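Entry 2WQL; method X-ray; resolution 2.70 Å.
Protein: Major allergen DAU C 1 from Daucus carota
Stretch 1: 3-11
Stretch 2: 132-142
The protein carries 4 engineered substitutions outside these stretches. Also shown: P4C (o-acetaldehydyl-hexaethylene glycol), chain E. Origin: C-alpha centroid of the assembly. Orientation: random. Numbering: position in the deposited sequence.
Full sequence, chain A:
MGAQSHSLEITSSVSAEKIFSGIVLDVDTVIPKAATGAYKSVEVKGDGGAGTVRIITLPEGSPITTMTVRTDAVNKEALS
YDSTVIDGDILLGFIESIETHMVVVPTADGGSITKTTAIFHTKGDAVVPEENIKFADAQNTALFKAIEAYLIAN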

# COMPACT_ATOMS: atom_id res chain seq x y z
N ALA A 3 5.88 27.07 -4.19
CA ALA A 3 5.38 26.91 -5.61
C ALA A 3 4.45 25.71 -5.72
O ALA A 3 4.83 24.59 -5.40
N GLN A 4 3.23 25.96 -6.20
CA GLN A 4 2.17 24.95 -6.23
C GLN A 4 2.64 23.73 -7.00
O GLN A 4 3.24 23.86 -8.04
N SER A 5 2.36 22.55 -6.48
CA SER A 5 2.79 21.33 -7.14
C SER A 5 1.76 20.19 -7.04
O SER A 5 0.82 20.25 -6.26
N HIS A 6 1.94 19.16 -7.85
CA HIS A 6 1.01 18.04 -7.86
C HIS A 6 1.69 16.80 -8.39
O HIS A 6 2.56 16.89 -9.25
N SER A 7 1.32 15.65 -7.88
CA SER A 7 1.88 14.44 -8.44
C SER A 7 0.82 13.46 -8.89
O SER A 7 -0.28 13.43 -8.35
N LEU A 8 1.18 12.68 -9.89
CA LEU A 8 0.33 11.67 -10.49
C LEU A 8 1.12 10.38 -10.61
O LEU A 8 2.24 10.38 -11.11
N GLU A 9 0.53 9.28 -10.17
CA GLU A 9 1.16 7.97 -10.28
C GLU A 9 0.27 7.08 -11.12
O GLU A 9 -0.94 7.06 -10.91
N ILE A 10 0.85 6.39 -12.09
CA ILE A 10 0.09 5.45 -12.89
C ILE A 10 0.75 4.07 -12.85
O ILE A 10 1.91 3.91 -13.18
N THR A 11 -0.02 3.08 -12.45
CA THR A 11 0.45 1.71 -12.37
C THR A 11 0.19 0.97 -13.68
O THR A 11 -0.82 1.20 -14.34
N ASN A 132 -8.82 21.89 -12.99
CA ASN A 132 -7.91 21.86 -14.14
C ASN A 132 -6.82 20.81 -13.98
O ASN A 132 -6.37 20.23 -14.96
N ILE A 133 -6.40 20.58 -12.73
CA ILE A 133 -5.39 19.57 -12.44
C ILE A 133 -5.98 18.16 -12.63
O ILE A 133 -5.35 17.28 -13.22
N LYS A 134 -7.19 17.95 -12.14
CA LYS A 134 -7.87 16.68 -12.35
C LYS A 134 -8.09 16.37 -13.83
O LYS A 134 -7.97 15.22 -14.26
N PHE A 135 -8.42 17.40 -14.60
CA PHE A 135 -8.60 17.25 -16.04
C PHE A 135 -7.33 16.74 -16.70
O PHE A 135 -7.35 15.79 -17.47
N ALA A 136 -6.22 17.40 -16.38
CA ALA A 136 -4.91 17.00 -16.90
C ALA A 136 -4.60 15.56 -16.54
O ALA A 136 -4.15 14.81 -17.40
N ASP A 137 -4.85 15.18 -15.30
CA ASP A 137 -4.61 13.79 -14.85
C ASP A 137 -5.41 12.75 -15.62
O ASP A 137 -4.89 11.69 -15.99
N ALA A 138 -6.68 13.06 -15.86
CA ALA A 138 -7.56 12.17 -16.60
C ALA A 138 -7.04 11.99 -18.02
O ALA A 138 -6.97 10.87 -18.53
N GLN A 139 -6.65 13.10 -18.64
CA GLN A 139 -6.28 13.08 -20.04
C GLN A 139 -4.91 12.41 -20.24
O GLN A 139 -4.70 11.68 -21.21
N ASN A 140 -3.99 12.66 -19.31
CA ASN A 140 -2.67 12.05 -19.37
C ASN A 140 -2.75 10.54 -19.12
O ASN A 140 -2.01 9.76 -19.72
N THR A 141 -3.66 10.15 -18.24
CA THR A 141 -3.88 8.74 -17.97
C THR A 141 -4.50 8.07 -19.19
O THR A 141 -4.10 7.00 -19.58
N ALA A 142 -5.47 8.73 -19.81
CA ALA A 142 -6.11 8.23 -21.03
C ALA A 142 -5.07 7.92 -22.11
O ALA A 142 -5.09 6.87 -22.74

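The packing of the N-terminal strand (through Thr-11) against the helix of residues 132-142 in the carrot allergen DAU C 1 is a small mixed contact, in which a row of alternate strand side chains meets one side of a helix and a single histidine–aspartate hydrogen bond is set among aliphatic neighbours. It illustrates a general principle: a strand laid along a helix offers every second residue, and the helix answers with residues about one turn apart. Here the two axes run in nearly the same direction, 26° apart and 10.0 Å at closest approach, and the register pairs His-6 with Ile-133, Leu-8 with Asp-137 and Ile-10 with Thr-141, a step of two on the strand for four on the helix. Gln-4, His-6, Leu-8 and Ile-10 all direct their CA-to-CB bonds toward the helix, whereas Ser-5 and Ser-7 point away. On the helix the CA-to-CB bonds of Ile-133, Asp-137 (chi1 in m) and Asn-140 point toward the strand, and that of Thr-141 sideways.

His-6 is the centre of the arrangement. With chi1 in t and chi2 at 72°, its ring presents two different surfaces to the helix. Ile-133, in the m, t rotamer, lays CG2 over one face of the His-6 ring, 3.4 Å from its centroid and only 13° off the normal, a CH-pi contact. At the ring edge, His-6 NE2 donates a hydrogen bond to Asp-137 OD2 (2.7 Å, with an N-H...acceptor angle of 149°). Ile-133 and Asp-137 are four residues apart, so successive turns of the helix can serve face and edge of the same ring.

Ile-133 also reaches back toward the start of the stretch, where its CD1 lies 3.6 Å from NE2 of the extended Gln-4 (t, t); the amide of Gln-4 finds its hydrogen bonds elsewhere in the structure, so this contact is one of packing.

Beyond the histidine, the strand residues that face the helix, Leu-8 and Ile-10, are aliphatic. Leu-8 (t, p) places CD1 3.8 Å from CG of Asp-137, packing against the carboxylate group that accepts the histidine's bond, while its CD2 approaches CB of Asn-140 at 4.4 Å. Ile-10 (m, t) ends the row, its CD1 3.9 Å from OG1 of Thr-141. Thr-141 OG1, with chi1 in m, is turned back onto its own helix and donates to Asp-137 O at 2.6 Å, so a polar group can sit beside hydrocarbon with its hydrogen bond satisfied.

The glycol P4C lies near the helix, its O13 3.6 Å from the backbone O of Asn-140. In total the two stretches bury 365 Å² between them.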

# COMPACT_ATOMS: atom_id res chain seq x y z
CB ALA A 3 6.52 26.74 -6.60
CB GLN A 4 0.89 25.53 -6.87
CG GLN A 4 -0.31 24.60 -6.84
CD GLN A 4 -1.56 25.17 -7.50
OE1 GLN A 4 -1.56 26.30 -7.96
NE2 GLN A 4 -2.62 24.39 -7.54
CB SER A 5 4.15 20.88 -6.59
OG SER A 5 3.98 20.41 -5.27
CB HIS A 6 -0.19 18.37 -8.76
CG HIS A 6 -1.17 17.25 -8.90
ND1 HIS A 6 -2.02 16.88 -7.87
CD2 HIS A 6 -1.45 16.44 -9.94
CE1 HIS A 6 -2.78 15.87 -8.28
NE2 HIS A 6 -2.45 15.59 -9.53
CB SER A 7 2.86 13.79 -7.48
OG SER A 7 2.17 13.25 -6.37
CB LEU A 8 -0.11 12.12 -11.89
CG LEU A 8 -0.89 11.10 -12.71
CD1 LEU A 8 -2.29 10.85 -12.09
CD2 LEU A 8 -0.99 11.56 -14.18
CB GLU A 9 1.40 7.36 -8.91
CG GLU A 9 2.45 8.13 -8.13
CD GLU A 9 2.90 7.42 -6.86
OE1 GLU A 9 2.39 6.31 -6.54
OE2 GLU A 9 3.80 7.99 -6.18
CB ILE A 10 -0.06 5.91 -14.36
CG1 ILE A 10 -0.66 7.32 -14.44
CG2 ILE A 10 -0.93 4.96 -15.13
CD1 ILE A 10 -0.45 8.01 -15.77
CB THR A 11 -0.26 0.96 -11.21
OG1 THR A 11 0.11 1.59 -9.97
CG2 THR A 11 0.15 -0.49 -11.13
CB ASN A 132 -7.25 23.22 -14.36
CG ASN A 132 -8.24 24.31 -14.61
OD1 ASN A 132 -8.84 24.83 -13.68
ND2 ASN A 132 -8.44 24.65 -15.87
CB ILE A 133 -4.82 19.76 -11.01
CG1 ILE A 133 -4.08 21.10 -10.91
CG2 ILE A 133 -3.87 18.63 -10.65
CD1 ILE A 133 -3.81 21.58 -9.47
CB LYS A 134 -9.22 16.64 -11.63
CG LYS A 134 -9.16 16.48 -10.12
CD LYS A 134 -10.59 16.71 -9.54
CE LYS A 134 -10.67 16.54 -8.02
NZ LYS A 134 -12.06 16.69 -7.51
CB PHE A 135 -9.00 18.57 -16.70
CG PHE A 135 -9.17 18.47 -18.18
CD1 PHE A 135 -10.36 18.02 -18.71
CD2 PHE A 135 -8.14 18.81 -19.04
CE1 PHE A 135 -10.52 17.89 -20.09
CE2 PHE A 135 -8.30 18.69 -20.41
CZ PHE A 135 -9.49 18.24 -20.94
CB ALA A 136 -3.84 17.94 -16.38
CB ASP A 137 -4.93 13.65 -13.36
CG ASP A 137 -3.89 14.29 -12.46
OD1 ASP A 137 -2.80 14.71 -12.97
OD2 ASP A 137 -4.16 14.35 -11.22
CB ALA A 138 -8.95 12.70 -16.63
CB GLN A 139 -6.31 14.50 -20.58
CG GLN A 139 -6.08 14.60 -22.06
CD GLN A 139 -6.90 15.71 -22.68
OE1 GLN A 139 -8.10 15.52 -22.93
NE2 GLN A 139 -6.25 16.86 -22.94
CB ASN A 140 -1.72 12.71 -18.37
CG ASN A 140 -1.21 14.07 -18.86
OD1 ASN A 140 -0.88 14.24 -20.03
ND2 ASN A 140 -1.16 15.05 -17.97
CB THR A 141 -4.77 8.55 -16.72
OG1 THR A 141 -4.16 9.20 -15.60
CG2 THR A 141 -4.95 7.07 -16.39
CB ALA A 142 -7.14 9.22 -21.57
O1 P4C E . 6.75 12.46 -24.29
C2 P4C E . 6.13 13.07 -23.42
C3 P4C E . 6.02 12.54 -22.00
O4 P4C E . 5.32 13.52 -21.22
C5 P4C E . 5.46 13.44 -19.78
C6 P4C E . 5.08 14.81 -19.18
O7 P4C E . 3.72 14.83 -18.77
C8 P4C E . 3.43 14.08 -17.57
C9 P4C E . 2.22 13.12 -17.71
O10 P4C E . 2.64 11.73 -17.63
C11 P4C E . 1.73 10.79 -18.22
C12 P4C E . 2.28 10.21 -19.52
O13 P4C E . 1.42 10.52 -20.63
C14 P4C E . 1.82 9.96 -21.88
C15 P4C E . 2.86 10.83 -22.57
O16 P4C E . 2.27 11.61 -23.61
C17 P4C E . 2.94 12.87 -23.87
C18 P4C E . 1.93 13.97 -24.28
O19 P4C E . 2.41 15.31 -24.02
C20 P4C E . 1.78 15.98 -22.91
C21 P4C E . 2.76 16.98 -22.26
O22 P4C E . 2.91 16.83 -20.83